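Local coordinates for CBS domain protein (Porphyromonas gingivalis, PDB 2NQW) that is of unknown function but may bind flavin adenine dinucleotide, this chain being the transporter-associated domain of a CBS-domain membrane protein, at residues G64-A67 / F72-Q75; G40-E45 / A67-F72. One frame throughout, in Å; residues are numbered along the deposited sequence.

Overall arrangement
Both contacts use strand 66-69, an outermost strand of the antiparallel sheet, and they share Ala67 and Phe72. Contact 1 (64-67 with 72-75) is partly buried and pairs that strand with its hairpin partner, 72-79; backbone hydrogen bonds hold it, and its two sheet faces differ, Ala67 and Phe74 facing helix 49-57 while Thr66 and Gln75 lie on the other. Contact 2 (40-45 with 67-72) is a smaller surface contact in which Tyr69 reaches across to the short helix 40-43 by apolar packing and a water bridge. The centres of the contacts are 11 Å apart, and they touch where Phe74 packs on Tyr69 and Arg73 on Val68.

Contact 1 (G64-A67 / F72-Q75); sequences GDTA and FRFQ
Arg73 reaches in an extended chain across to Thr66 of the adjoining strand, the two side chains crossing at a slant. From CB, the chain sets CG anti to the backbone N (chi1 -176°) and 3.9 Å from Ala67 O, then runs straight to NE, bringing the guanidinium alongside Thr66. CZ lies 4.1 Å from Thr66 CB, which sits over one face of the flat group. Of the two tips, NH1 packs against CG2 of Val68, while NH2 comes 3.4 Å from Thr66 OG1 at an angle too poor for a hydrogen bond. The backbone beneath these side chains is an antiparallel beta hairpin of strands 66-69 and 72-79. Ala67 and Phe74 are its hydrogen-bonded pair: Phe74 N gives a nearly straight bond of 2.8 Å to Ala67 O, and Ala67 N returns one of 3.0 Å to Phe74 O. Thr66 and Gln75 form the adjoining non-hydrogen-bonded pair, their side chains meeting at Thr66 CG2 and Gln75 CG, 4.0 Å apart. Gln75 CA makes a CA-H...O contact with Asp65 O, 3.2 Å away. CB of Ala67 approaches Phe74 CD2 at 4.4 Å, and both side chains also touch Phe53 of helix 49-57.

Contact 2 (G40-E45 / A67-F72); sequences GELGDE and AVYEPF
Tyr69 meets Gly40 and Leu42, linking the outermost strand 66-69 of the antiparallel sheet to the short helix 40-43 of this transporter-associated domain. The tyrosine ends its strand just before a type VIa turn with cis-Pro71, which closes the hairpin; with chi1 at -167° its ring swings away from the backbone N and out to the helix. Apolar packing is made by Leu42, whose CB lies 3.8 Å from Tyr69 CE1 and whose CD2 is 4.1 Å from both CE1 and CD1 of the same ring. The leucine approaches the ring at a slant, and it also touches Glu55 and Ile56 of helix 49-57. Close backbone packing comes next: Gly40, bare of side chain, lets its CA come within 3.3 Å of Tyr69 OH. Hydrogen bonding within the strand segment secures the turn, where Phe72 N donates to Tyr69 O at 2.8 Å and Tyr69 N to Phe72 O; CG of Pro71 lies over the centre of the Phe72 ring. The polar link between helix and strand is indirect. A water in the plane of the Tyr69 ring, at its edge, bonds to Tyr69 OH at 2.8 Å and accepts from Leu42 N at 3.2 Å.

Contact 1 (G64-A67 / F72-Q75)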
# COMPACT_ATOMS: atom_id res chain seq x y z
N GLY A 64 10.62 -7.11 -0.37
CA GLY A 64 11.29 -6.60 -1.57
C GLY A 64 10.41 -6.54 -2.80
O GLY A 64 10.76 -5.90 -3.78
N ASP A 65 9.27 -7.20 -2.78
CA ASP A 65 8.38 -7.15 -3.93
C ASP A 65 7.86 -5.72 -4.11
O ASP A 65 7.63 -4.99 -3.13
CB ASP A 65 7.17 -8.06 -3.72
CG ASP A 65 7.49 -9.54 -3.86
OD1 ASP A 65 8.66 -9.90 -4.10
OD2 ASP A 65 6.53 -10.33 -3.68
N THR A 66 7.62 -5.37 -5.36
CA THR A 66 7.03 -4.07 -5.68
C THR A 66 5.78 -4.24 -6.56
O THR A 66 5.57 -5.28 -7.20
CB THR A 66 8.03 -3.15 -6.40
OG1 THR A 66 8.40 -3.70 -7.67
CG2 THR A 66 9.28 -2.91 -5.54
N ALA A 67 4.94 -3.21 -6.58
CA ALA A 67 3.74 -3.23 -7.40
C ALA A 67 3.45 -1.79 -7.79
O ALA A 67 3.77 -0.87 -7.02
CB ALA A 67 2.56 -3.80 -6.63
N PHE A 72 0.91 5.47 -8.04
CA PHE A 72 1.52 4.90 -6.83
C PHE A 72 2.46 3.77 -7.14
O PHE A 72 2.22 2.97 -8.05
CB PHE A 72 0.39 4.38 -5.91
CG PHE A 72 -0.62 5.44 -5.55
CD1 PHE A 72 -1.86 5.45 -6.17
CD2 PHE A 72 -0.30 6.46 -4.68
CE1 PHE A 72 -2.77 6.45 -5.88
CE2 PHE A 72 -1.23 7.49 -4.39
CZ PHE A 72 -2.45 7.48 -5.00
N ARG A 73 3.50 3.67 -6.34
CA ARG A 73 4.38 2.51 -6.35
C ARG A 73 4.49 2.02 -4.91
O ARG A 73 4.67 2.83 -3.97
CB ARG A 73 5.77 2.89 -6.87
CG ARG A 73 6.71 1.69 -6.99
CD ARG A 73 8.12 2.16 -7.50
NE ARG A 73 9.05 1.02 -7.60
CZ ARG A 73 9.06 0.19 -8.63
NH1 ARG A 73 8.23 0.38 -9.65
NH2 ARG A 73 9.92 -0.85 -8.64
N PHE A 74 4.36 0.71 -4.75
CA PHE A 74 4.34 0.07 -3.43
C PHE A 74 5.49 -0.90 -3.31
O PHE A 74 5.87 -1.54 -4.31
CB PHE A 74 3.06 -0.77 -3.31
CG PHE A 74 1.79 0.01 -3.56
CD1 PHE A 74 1.37 0.98 -2.67
CD2 PHE A 74 1.01 -0.21 -4.70
CE1 PHE A 74 0.21 1.71 -2.90
CE2 PHE A 74 -0.17 0.53 -4.93
CZ PHE A 74 -0.57 1.48 -4.00
N GLN A 75 6.06 -1.04 -2.11
CA GLN A 75 7.08 -2.04 -1.90
C GLN A 75 6.82 -2.72 -0.55
O GLN A 75 6.54 -2.05 0.46
CB GLN A 75 8.47 -1.39 -1.88
CG GLN A 75 9.63 -2.38 -1.62
CD GLN A 75 10.96 -1.65 -1.69
OE1 GLN A 75 11.10 -0.68 -2.44
NE2 GLN A 75 11.94 -2.14 -0.98

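Contact 2 (G40-E45 / A67-F72)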
# COMPACT_ATOMS: atom_id res chain seq x y z
N GLY A 40 -8.81 3.00 -7.81
CA GLY A 40 -9.54 2.53 -9.00
C GLY A 40 -10.39 1.30 -8.80
O GLY A 40 -10.74 0.90 -7.69
N GLU A 41 -10.76 0.66 -9.91
CA GLU A 41 -11.62 -0.51 -9.84
C GLU A 41 -10.93 -1.65 -9.12
O GLU A 41 -11.58 -2.41 -8.40
CB GLU A 41 -12.03 -0.98 -11.24
CG GLU A 41 -12.98 -0.03 -11.91
CD GLU A 41 -13.50 -0.58 -13.24
OE1 GLU A 41 -14.22 -1.61 -13.26
OE2 GLU A 41 -13.19 0.01 -14.27
N LEU A 42 -9.62 -1.81 -9.31
CA LEU A 42 -8.93 -2.85 -8.62
C LEU A 42 -9.06 -2.67 -7.09
O LEU A 42 -9.32 -3.62 -6.31
CB LEU A 42 -7.47 -2.80 -9.06
CG LEU A 42 -6.74 -4.09 -8.82
CD1 LEU A 42 -7.29 -5.26 -9.68
CD2 LEU A 42 -5.28 -3.90 -9.08
N GLY A 43 -8.86 -1.43 -6.63
CA GLY A 43 -8.96 -1.17 -5.20
C GLY A 43 -10.34 -1.44 -4.67
O GLY A 43 -10.51 -1.76 -3.49
N ASP A 44 -11.37 -1.31 -5.51
CA ASP A 44 -12.74 -1.55 -5.06
C ASP A 44 -12.96 -3.02 -4.74
O ASP A 44 -13.95 -3.37 -4.12
CB ASP A 44 -13.72 -1.14 -6.17
CG ASP A 44 -13.86 0.35 -6.32
OD1 ASP A 44 -13.44 1.13 -5.44
OD2 ASP A 44 -14.45 0.75 -7.38
N GLU A 45 -12.07 -3.90 -5.17
CA GLU A 45 -12.21 -5.34 -4.96
C GLU A 45 -11.64 -5.81 -3.64
O GLU A 45 -11.79 -7.00 -3.29
CB GLU A 45 -11.47 -6.08 -6.09
CG GLU A 45 -12.12 -5.80 -7.47
CD GLU A 45 -11.32 -6.18 -8.71
OE1 GLU A 45 -10.20 -6.73 -8.58
OE2 GLU A 45 -11.82 -5.88 -9.83
N ALA A 67 4.94 -3.21 -6.58
CA ALA A 67 3.74 -3.23 -7.40
C ALA A 67 3.45 -1.79 -7.79
O ALA A 67 3.77 -0.87 -7.02
CB ALA A 67 2.56 -3.80 -6.63
N VAL A 68 2.83 -1.60 -8.94
CA VAL A 68 2.50 -0.25 -9.42
C VAL A 68 1.01 -0.15 -9.66
O VAL A 68 0.41 -1.05 -10.25
CB VAL A 68 3.30 0.09 -10.71
CG1 VAL A 68 2.84 1.45 -11.30
CG2 VAL A 68 4.79 0.15 -10.39
N TYR A 69 0.40 0.96 -9.22
CA TYR A 69 -0.95 1.31 -9.63
C TYR A 69 -0.89 2.83 -9.80
O TYR A 69 -1.01 3.57 -8.81
CB TYR A 69 -2.00 0.90 -8.56
CG TYR A 69 -3.41 0.97 -9.14
CD1 TYR A 69 -3.94 -0.11 -9.82
CD2 TYR A 69 -4.15 2.14 -9.06
CE1 TYR A 69 -5.20 -0.05 -10.41
CE2 TYR A 69 -5.40 2.23 -9.62
CZ TYR A 69 -5.92 1.13 -10.30
OH TYR A 69 -7.17 1.25 -10.88
N GLU A 70 -0.62 3.27 -11.04
CA GLU A 70 -0.19 4.65 -11.24
C GLU A 70 -1.19 5.62 -10.59
O GLU A 70 -2.40 5.45 -10.75
CB GLU A 70 -0.04 4.97 -12.73
CG GLU A 70 1.19 4.35 -13.39
CD GLU A 70 2.49 5.03 -13.02
OE1 GLU A 70 2.48 5.99 -12.24
OE2 GLU A 70 3.55 4.65 -13.58
N PRO A 71 -0.71 6.68 -9.92
CA PRO A 71 0.68 7.14 -9.81
C PRO A 71 1.45 6.52 -8.65
O PRO A 71 2.53 7.01 -8.33
CB PRO A 71 0.50 8.64 -9.56
CG PRO A 71 -0.74 8.68 -8.70
CD PRO A 71 -1.66 7.65 -9.35
N PHE A 72 0.91 5.47 -8.04
CA PHE A 72 1.52 4.90 -6.83
C PHE A 72 2.46 3.77 -7.14
O PHE A 72 2.22 2.97 -8.05
CB PHE A 72 0.39 4.38 -5.91
CG PHE A 72 -0.62 5.44 -5.55
CD1 PHE A 72 -1.86 5.45 -6.17
CD2 PHE A 72 -0.30 6.46 -4.68
CE1 PHE A 72 -2.77 6.45 -5.88
CE2 PHE A 72 -1.23 7.49 -4.39
CZ PHE A 72 -2.45 7.48 -5.00
O HOH W 1 -8.21 -1.00 -12.09